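Long-range contact in Mll3558 protein (Mesorhizobium loti, PDB 3RD6), which is of unknown function but belongs to the AHA1 family, whose namesake activates the Hsp90 ATPase, so a chaperone-related role is possible but unproven: residues G65-Q77 and I85-P97. Sequence-based numbering, arbitrary orientation.
Sequences GGGPEVRLDAQFQ and IVFSYRMAIGPQP
Asp-73 and Arg-90 face each other as a hydrogen-bonded pair in an antiparallel beta hairpin, two neighbouring strands of the curved sheet of a Bet v 1-like fold. Their backbones exchange two bonds, Asp-73 N to Arg-90 O (2.9 Å) and Arg-90 N to Asp-73 O (2.8 Å), and the same ladder continues through Arg-71 with Ala-92 and Gln-75 with Ser-88. CB of Arg-90 carries CG into the position between backbone N and carbonyl carbon (chi1 61°); the chain runs extended from CG to NE, and chi4 (-61°) then turns the end group. Arg-90 CG passes 3.9 Å from Asp-73 CB, NE follows alongside, and the guanidinium lies with one face over that same CB, CZ at 3.6 Å and NH1 at 3.5 Å, while Arg-90 NH2 comes to 3.8 Å from Asp-73 CG. The Asp-73 carboxylate is stacked on the Arg-90 guanidinium, planes 13° apart; no N-H of Arg-90 points at Asp-73 OD1, and the carboxylate's salt bridge is made with Arg-71, NE to Asp-73 OD2 2.7 Å, though as a hydrogen bond it is weak and bent. Arg-90 NH1 is hydrogen-bonded to Gln-77 of the second subunit, placing this face at the dimer interface. With an alanine in place of Arg-90, Asp-73 would probably lose the cation stacked on it, and Gln-77 of the second subunit this donor. On the other face of the sheet lie Phe-87 and the buried Ala-74, Phe-76 and Tyr-89, whose hydroxyl bonds to Glu-120. Leu-72 CG rests against Tyr-89 CD1, while Leu-72 CD1 reaches Met-91 CE at 3.9 Å.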
ATOM      1  N   GLY A  65      11.821  12.481  23.471  1.00 49.49           N
ATOM      2  CA  GLY A  65      12.083  12.344  24.887  1.00 59.13           C
ATOM      3  C   GLY A  65      12.288  10.839  25.116  1.00 66.14           C
ATOM      4  O   GLY A  65      12.929  10.156  24.297  1.00 66.32           O
ATOM      5  N   GLY A  66      11.758  10.324  26.215  1.00 61.94           N
ATOM      6  CA  GLY A  66      11.884   8.917  26.487  1.00 65.46           C
ATOM      7  C   GLY A  66      10.667   8.130  26.016  1.00 59.15           C
ATOM      8  O   GLY A  66      10.573   6.905  26.204  1.00 64.10           O
ATOM      9  N   GLY A  67       9.722   8.843  25.406  1.00 53.64           N
ATOM     10  CA  GLY A  67       8.475   8.247  24.943  1.00 42.11           C
ATOM     11  C   GLY A  67       8.496   7.088  23.951  1.00 36.92           C
ATOM     12  O   GLY A  67       9.544   6.581  23.551  1.00 33.87           O
ATOM     13  N   PRO A  68       7.300   6.646  23.541  1.00 29.96           N
ATOM     14  CA  PRO A  68       7.066   5.554  22.601  1.00 37.70           C
ATOM     15  C   PRO A  68       7.767   5.800  21.293  1.00 33.05           C
ATOM     16  O   PRO A  68       7.799   6.928  20.799  1.00 29.69           O
ATOM     17  CB  PRO A  68       5.551   5.558  22.434  1.00 37.54           C
ATOM     18  CG  PRO A  68       5.069   6.068  23.738  1.00 50.75           C
ATOM     19  CD  PRO A  68       6.017   7.204  24.001  1.00 39.42           C
ATOM     20  N   GLU A  69       8.325   4.731  20.740  1.00 42.21           N
ATOM     21  CA  GLU A  69       9.018   4.796  19.471  1.00 39.72           C
ATOM     22  C   GLU A  69       8.024   4.705  18.328  1.00 42.67           C
ATOM     23  O   GLU A  69       7.238   3.755  18.250  1.00 39.51           O
ATOM     24  CB  GLU A  69       9.986   3.629  19.333  1.00 38.47           C
ATOM     25  CG  GLU A  69      10.697   3.598  17.994  1.00 48.97           C
ATOM     26  CD  GLU A  69      11.513   2.342  17.804  1.00 44.94           C
ATOM     27  OE1 GLU A  69      10.952   1.336  17.304  1.00 50.58           O
ATOM     28  OE2 GLU A  69      12.712   2.363  18.164  1.00 51.68           O
ATOM     29  N   VAL A  70       8.053   5.695  17.449  1.00 40.92           N
ATOM     30  CA  VAL A  70       7.192   5.682  16.287  1.00 40.47           C
ATOM     31  C   VAL A  70       7.946   4.933  15.176  1.00 32.26           C
ATOM     32  O   VAL A  70       9.076   5.287  14.832  1.00 38.44           O
ATOM     33  CB  VAL A  70       6.868   7.103  15.825  1.00 36.58           C
ATOM     34  CG1 VAL A  70       6.119   7.057  14.515  1.00 36.33           C
ATOM     35  CG2 VAL A  70       6.040   7.792  16.860  1.00 33.34           C
ATOM     36  N   ARG A  71       7.336   3.878  14.642  1.00 33.96           N
ATOM     37  CA  ARG A  71       7.963   3.102  13.577  1.00 34.71           C
ATOM     38  C   ARG A  71       7.166   3.146  12.289  1.00 37.83           C
ATOM     39  O   ARG A  71       5.963   2.905  12.279  1.00 43.03           O
ATOM     40  CB  ARG A  71       8.150   1.641  13.986  1.00 31.59           C
ATOM     41  CG  ARG A  71       8.724   0.802  12.857  1.00 36.57           C
ATOM     42  CD  ARG A  71       9.170  -0.571  13.282  1.00 39.08           C
ATOM     43  NE  ARG A  71       9.883  -1.251  12.202  1.00 41.26           N
ATOM     44  CZ  ARG A  71      10.693  -2.295  12.370  1.00 39.64           C
ATOM     45  NH1 ARG A  71      10.896  -2.794  13.586  1.00 38.90           N
ATOM     46  NH2 ARG A  71      11.325  -2.825  11.323  1.00 34.10           N
ATOM     47  N   LEU A  72       7.847   3.455  11.194  1.00 38.47           N
ATOM     48  CA  LEU A  72       7.215   3.519   9.886  1.00 27.00           C
ATOM     49  C   LEU A  72       7.919   2.546   8.950  1.00 32.59           C
ATOM     50  O   LEU A  72       9.100   2.672   8.715  1.00 30.36           O
ATOM     51  CB  LEU A  72       7.313   4.949   9.361  1.00 30.26           C
ATOM     52  CG  LEU A  72       6.723   5.351   8.008  1.00 46.94           C
ATOM     53  CD1 LEU A  72       6.630   6.871   7.978  1.00 42.05           C
ATOM     54  CD2 LEU A  72       7.578   4.839   6.846  1.00 47.35           C
ATOM     55  N   ASP A  73       7.187   1.562   8.444  1.00 29.22           N
ATOM     56  CA  ASP A  73       7.730   0.564   7.519  1.00 23.71           C
ATOM     57  C   ASP A  73       7.086   0.779   6.160  1.00 28.35           C
ATOM     58  O   ASP A  73       5.868   0.701   6.039  1.00 21.14           O
ATOM     59  CB  ASP A  73       7.396  -0.864   7.974  1.00 32.07           C
ATOM     60  CG  ASP A  73       8.365  -1.415   8.999  1.00 36.67           C
ATOM     61  OD1 ASP A  73       9.423  -1.947   8.607  1.00 47.02           O
ATOM     62  OD2 ASP A  73       8.055  -1.328  10.201  1.00 35.89           O
ATOM     63  N   ALA A  74       7.900   1.028   5.141  1.00 21.52           N
ATOM     64  CA  ALA A  74       7.393   1.249   3.802  1.00 18.55           C
ATOM     65  C   ALA A  74       8.093   0.395   2.745  1.00 21.39           C
ATOM     66  O   ALA A  74       9.214  -0.023   2.937  1.00 23.57           O
ATOM     67  CB  ALA A  74       7.528   2.726   3.446  1.00 23.87           C
ATOM     68  N   GLN A  75       7.412   0.127   1.634  1.00 25.19           N
ATOM     69  CA  GLN A  75       8.003  -0.631   0.529  1.00 16.91           C
ATOM     70  C   GLN A  75       7.660   0.060  -0.786  1.00 18.17           C
ATOM     71  O   GLN A  75       6.514   0.432  -1.001  1.00 25.68           O
ATOM     72  CB  GLN A  75       7.484  -2.065   0.477  1.00 27.11           C
ATOM     73  CG  GLN A  75       8.448  -2.987  -0.279  1.00 39.15           C
ATOM     74  CD  GLN A  75       7.855  -4.333  -0.679  1.00 36.48           C
ATOM     75  OE1 GLN A  75       6.973  -4.411  -1.543  1.00 41.53           O
ATOM     76  NE2 GLN A  75       8.352  -5.409  -0.054  1.00 35.54           N
ATOM     77  N   PHE A  76       8.649   0.245  -1.656  1.00 23.33           N
ATOM     78  CA  PHE A  76       8.408   0.910  -2.924  1.00 23.03           C
ATOM     79  C   PHE A  76       7.699  -0.026  -3.870  1.00 24.31           C
ATOM     80  O   PHE A  76       8.092  -1.173  -4.028  1.00 22.69           O
ATOM     81  CB  PHE A  76       9.736   1.450  -3.504  1.00 12.23           C
ATOM     82  CG  PHE A  76      10.265   2.611  -2.751  1.00 24.75           C
ATOM     83  CD1 PHE A  76       9.625   3.839  -2.833  1.00 18.01           C
ATOM     84  CD2 PHE A  76      11.305   2.458  -1.855  1.00 16.44           C
ATOM     85  CE1 PHE A  76      10.006   4.902  -2.021  1.00 30.76           C
ATOM     86  CE2 PHE A  76      11.699   3.522  -1.027  1.00 21.63           C
ATOM     87  CZ  PHE A  76      11.054   4.736  -1.102  1.00 20.66           C
ATOM     88  N   GLN A  77       6.635   0.481  -4.483  1.00 21.67           N
ATOM     89  CA  GLN A  77       5.805  -0.304  -5.403  1.00 23.20           C
ATOM     90  C   GLN A  77       6.028   0.056  -6.867  1.00 21.21           C
ATOM     91  O   GLN A  77       5.830  -0.768  -7.767  1.00 34.80           O
ATOM     92  CB  GLN A  77       4.293  -0.105  -5.095  1.00 25.64           C
ATOM     93  CG  GLN A  77       3.820  -0.434  -3.681  1.00 20.51           C
ATOM     94  CD  GLN A  77       3.988  -1.885  -3.322  1.00 32.97           C
ATOM     95  OE1 GLN A  77       3.720  -2.765  -4.139  1.00 30.80           O
ATOM     96  NE2 GLN A  77       4.414  -2.151  -2.085  1.00 26.05           N
ATOM     97  N   ILE A  85       6.244   8.355  -7.894  1.00 27.71           N
ATOM     98  CA  ILE A  85       6.735   7.513  -6.817  1.00 27.11           C
ATOM     99  C   ILE A  85       5.550   6.911  -6.076  1.00 27.51           C
ATOM    100  O   ILE A  85       4.672   7.633  -5.603  1.00 28.69           O
ATOM    101  CB  ILE A  85       7.619   8.305  -5.823  1.00 27.95           C
ATOM    102  CG1 ILE A  85       8.824   8.902  -6.563  1.00 31.78           C
ATOM    103  CG2 ILE A  85       8.065   7.386  -4.676  1.00 19.58           C
ATOM    104  CD1 ILE A  85       9.814   9.623  -5.683  1.00 44.77           C
ATOM    105  N   VAL A  86       5.522   5.582  -6.006  1.00 24.54           N
ATOM    106  CA  VAL A  86       4.448   4.891  -5.311  1.00 27.95           C
ATOM    107  C   VAL A  86       4.985   3.899  -4.296  1.00 30.38           C
ATOM    108  O   VAL A  86       5.818   3.050  -4.597  1.00 35.00           O
ATOM    109  CB  VAL A  86       3.515   4.119  -6.278  1.00 24.05           C
ATOM    110  CG1 VAL A  86       2.417   3.429  -5.490  1.00 25.22           C
ATOM    111  CG2 VAL A  86       2.895   5.065  -7.321  1.00 19.18           C
ATOM    112  N   PHE A  87       4.503   4.033  -3.074  1.00 26.26           N
ATOM    113  CA  PHE A  87       4.898   3.136  -2.011  1.00 27.61           C
ATOM    114  C   PHE A  87       3.745   2.987  -1.024  1.00 20.37           C
ATOM    115  O   PHE A  87       2.885   3.850  -0.901  1.00 33.82           O
ATOM    116  CB  PHE A  87       6.160   3.643  -1.279  1.00 27.01           C
ATOM    117  CG  PHE A  87       5.950   4.920  -0.492  1.00 24.33           C
ATOM    118  CD1 PHE A  87       6.164   6.153  -1.070  1.00 23.26           C
ATOM    119  CD2 PHE A  87       5.573   4.877   0.853  1.00 28.33           C
ATOM    120  CE1 PHE A  87       6.008   7.307  -0.325  1.00 18.20           C
ATOM    121  CE2 PHE A  87       5.419   6.040   1.605  1.00 18.24           C
ATOM    122  CZ  PHE A  87       5.637   7.246   1.016  1.00 23.44           C
ATOM    123  N   SER A  88       3.729   1.853  -0.352  1.00 20.75           N
ATOM    124  CA  SER A  88       2.745   1.542   0.661  1.00 25.28           C
ATOM    125  C   SER A  88       3.563   1.623   1.942  1.00 22.02           C
ATOM    126  O   SER A  88       4.796   1.628   1.895  1.00 25.10           O
ATOM    127  CB  SER A  88       2.236   0.112   0.486  1.00 24.18           C
ATOM    128  OG  SER A  88       3.287  -0.834   0.610  1.00 25.84           O
ATOM    129  N   TYR A  89       2.889   1.690   3.078  1.00 25.36           N
ATOM    130  CA  TYR A  89       3.603   1.749   4.340  1.00 29.60           C
ATOM    131  C   TYR A  89       2.645   1.561   5.474  1.00 33.76           C
ATOM    132  O   TYR A  89       1.448   1.697   5.307  1.00 26.14           O
ATOM    133  CB  TYR A  89       4.362   3.077   4.494  1.00 27.41           C
ATOM    134  CG  TYR A  89       3.527   4.268   4.887  1.00 30.10           C
ATOM    135  CD1 TYR A  89       3.316   4.579   6.227  1.00 32.80           C
ATOM    136  CD2 TYR A  89       2.953   5.093   3.922  1.00 34.85           C
ATOM    137  CE1 TYR A  89       2.556   5.682   6.595  1.00 31.42           C
ATOM    138  CE2 TYR A  89       2.194   6.196   4.285  1.00 33.93           C
ATOM    139  CZ  TYR A  89       1.997   6.484   5.623  1.00 30.13           C
ATOM    140  OH  TYR A  89       1.241   7.562   6.018  1.00 31.42           O
ATOM    141  N   ARG A  90       3.183   1.194   6.624  1.00 31.43           N
ATOM    142  CA  ARG A  90       2.379   1.008   7.820  1.00 30.57           C
ATOM    143  C   ARG A  90       3.096   1.751   8.935  1.00 34.42           C
ATOM    144  O   ARG A  90       4.324   1.812   8.979  1.00 26.85           O
ATOM    145  CB  ARG A  90       2.235  -0.467   8.173  1.00 35.60           C
ATOM    146  CG  ARG A  90       3.534  -1.178   8.464  1.00 34.04           C
ATOM    147  CD  ARG A  90       3.241  -2.605   8.885  1.00 30.26           C
ATOM    148  NE  ARG A  90       4.429  -3.440   8.997  1.00 19.94           N
ATOM    149  CZ  ARG A  90       5.251  -3.720   8.003  1.00 29.52           C
ATOM    150  NH1 ARG A  90       5.034  -3.231   6.797  1.00 33.89           N
ATOM    151  NH2 ARG A  90       6.288  -4.498   8.226  1.00 22.72           N
ATOM    152  N   MET A  91       2.314   2.339   9.822  1.00 29.71           N
ATOM    153  CA  MET A  91       2.863   3.099  10.918  1.00 31.43           C
ATOM    154  C   MET A  91       2.354   2.540  12.230  1.00 36.85           C
ATOM    155  O   MET A  91       1.229   2.024  12.314  1.00 33.09           O
ATOM    156  CB  MET A  91       2.447   4.564  10.775  1.00 33.55           C
ATOM    157  CG  MET A  91       3.329   5.546  11.500  1.00 33.99           C
ATOM    158  SD  MET A  91       2.682   7.183  11.394  1.00 32.18           S
ATOM    159  CE  MET A  91       3.198   7.613   9.768  1.00 24.00           C
ATOM    160  N   ALA A  92       3.199   2.635  13.250  1.00 37.29           N
ATOM    161  CA  ALA A  92       2.858   2.167  14.579  1.00 37.96           C
ATOM    162  C   ALA A  92       3.604   2.986  15.611  1.00 32.07           C
ATOM    163  O   ALA A  92       4.680   3.521  15.345  1.00 36.35           O
ATOM    164  CB  ALA A  92       3.239   0.714  14.724  1.00 29.45           C
ATOM    165  N   ILE A  93       3.007   3.112  16.786  1.00 34.06           N
ATOM    166  CA  ILE A  93       3.630   3.812  17.901  1.00 39.02           C
ATOM    167  C   ILE A  93       3.528   2.800  19.041  1.00 43.57           C
ATOM    168  O   ILE A  93       2.426   2.446  19.466  1.00 36.26           O
ATOM    169  CB  ILE A  93       2.904   5.167  18.244  1.00 32.23           C
ATOM    170  CG1 ILE A  93       3.623   5.844  19.413  1.00 32.26           C
ATOM    171  CG2 ILE A  93       1.430   4.929  18.547  1.00 43.13           C
ATOM    172  CD1 ILE A  93       3.137   7.221  19.720  1.00 24.76           C
ATOM    173  N   GLY A  94       4.683   2.311  19.493  1.00 40.37           N
ATOM    174  CA  GLY A  94       4.698   1.303  20.530  1.00 44.71           C
ATOM    175  C   GLY A  94       4.300   0.012  19.834  1.00 50.32           C
ATOM    176  O   GLY A  94       4.780  -0.249  18.730  1.00 57.04           O
ATOM    177  N   PRO A  95       3.447  -0.828  20.445  1.00 51.65           N
ATOM    178  CA  PRO A  95       3.040  -2.073  19.797  1.00 50.76           C
ATOM    179  C   PRO A  95       1.690  -1.938  19.083  1.00 49.10           C
ATOM    180  O   PRO A  95       1.252  -2.848  18.372  1.00 52.21           O
ATOM    181  CB  PRO A  95       2.975  -3.038  20.970  1.00 43.25           C
ATOM    182  CG  PRO A  95       2.328  -2.181  21.994  1.00 55.51           C
ATOM    183  CD  PRO A  95       3.080  -0.860  21.872  1.00 49.15           C
ATOM    184  N   GLN A  96       1.031  -0.802  19.293  1.00 47.70           N
ATOM    185  CA  GLN A  96      -0.270  -0.544  18.677  1.00 44.31           C
ATOM    186  C   GLN A  96      -0.109  -0.068  17.247  1.00 42.62           C
ATOM    187  O   GLN A  96       0.429   1.007  17.010  1.00 44.87           O
ATOM    188  CB  GLN A  96      -1.049   0.530  19.455  1.00 43.00           C
ATOM    189  CG  GLN A  96      -1.110   0.300  20.962  1.00 62.70           C
ATOM    190  CD  GLN A  96      -1.990  -0.871  21.372  1.00 73.79           C
ATOM    191  OE1 GLN A  96      -1.727  -1.539  22.371  1.00 69.80           O
ATOM    192  NE2 GLN A  96      -3.047  -1.112  20.611  1.00 72.50           N
ATOM    193  N   PRO A  97      -0.541  -0.879  16.266  1.00 47.54           N
ATOM    194  CA  PRO A  97      -0.447  -0.514  14.845  1.00 42.21           C
ATOM    195  C   PRO A  97      -1.580   0.434  14.493  1.00 50.10           C
ATOM    196  O   PRO A  97      -2.741   0.039  14.465  1.00 59.25           O
ATOM    197  CB  PRO A  97      -0.557  -1.860  14.139  1.00 37.09           C
ATOM    198  CG  PRO A  97      -1.445  -2.631  15.040  1.00 45.84           C
ATOM    199  CD  PRO A  97      -0.906  -2.300  16.411  1.00 49.89           C
TER
HETATM  200  O   HOH W   1       7.795   0.397  17.522  1.00 52.82           O
HETATM  201  O   HOH W   2       5.007   0.388  11.930  1.00 34.45           O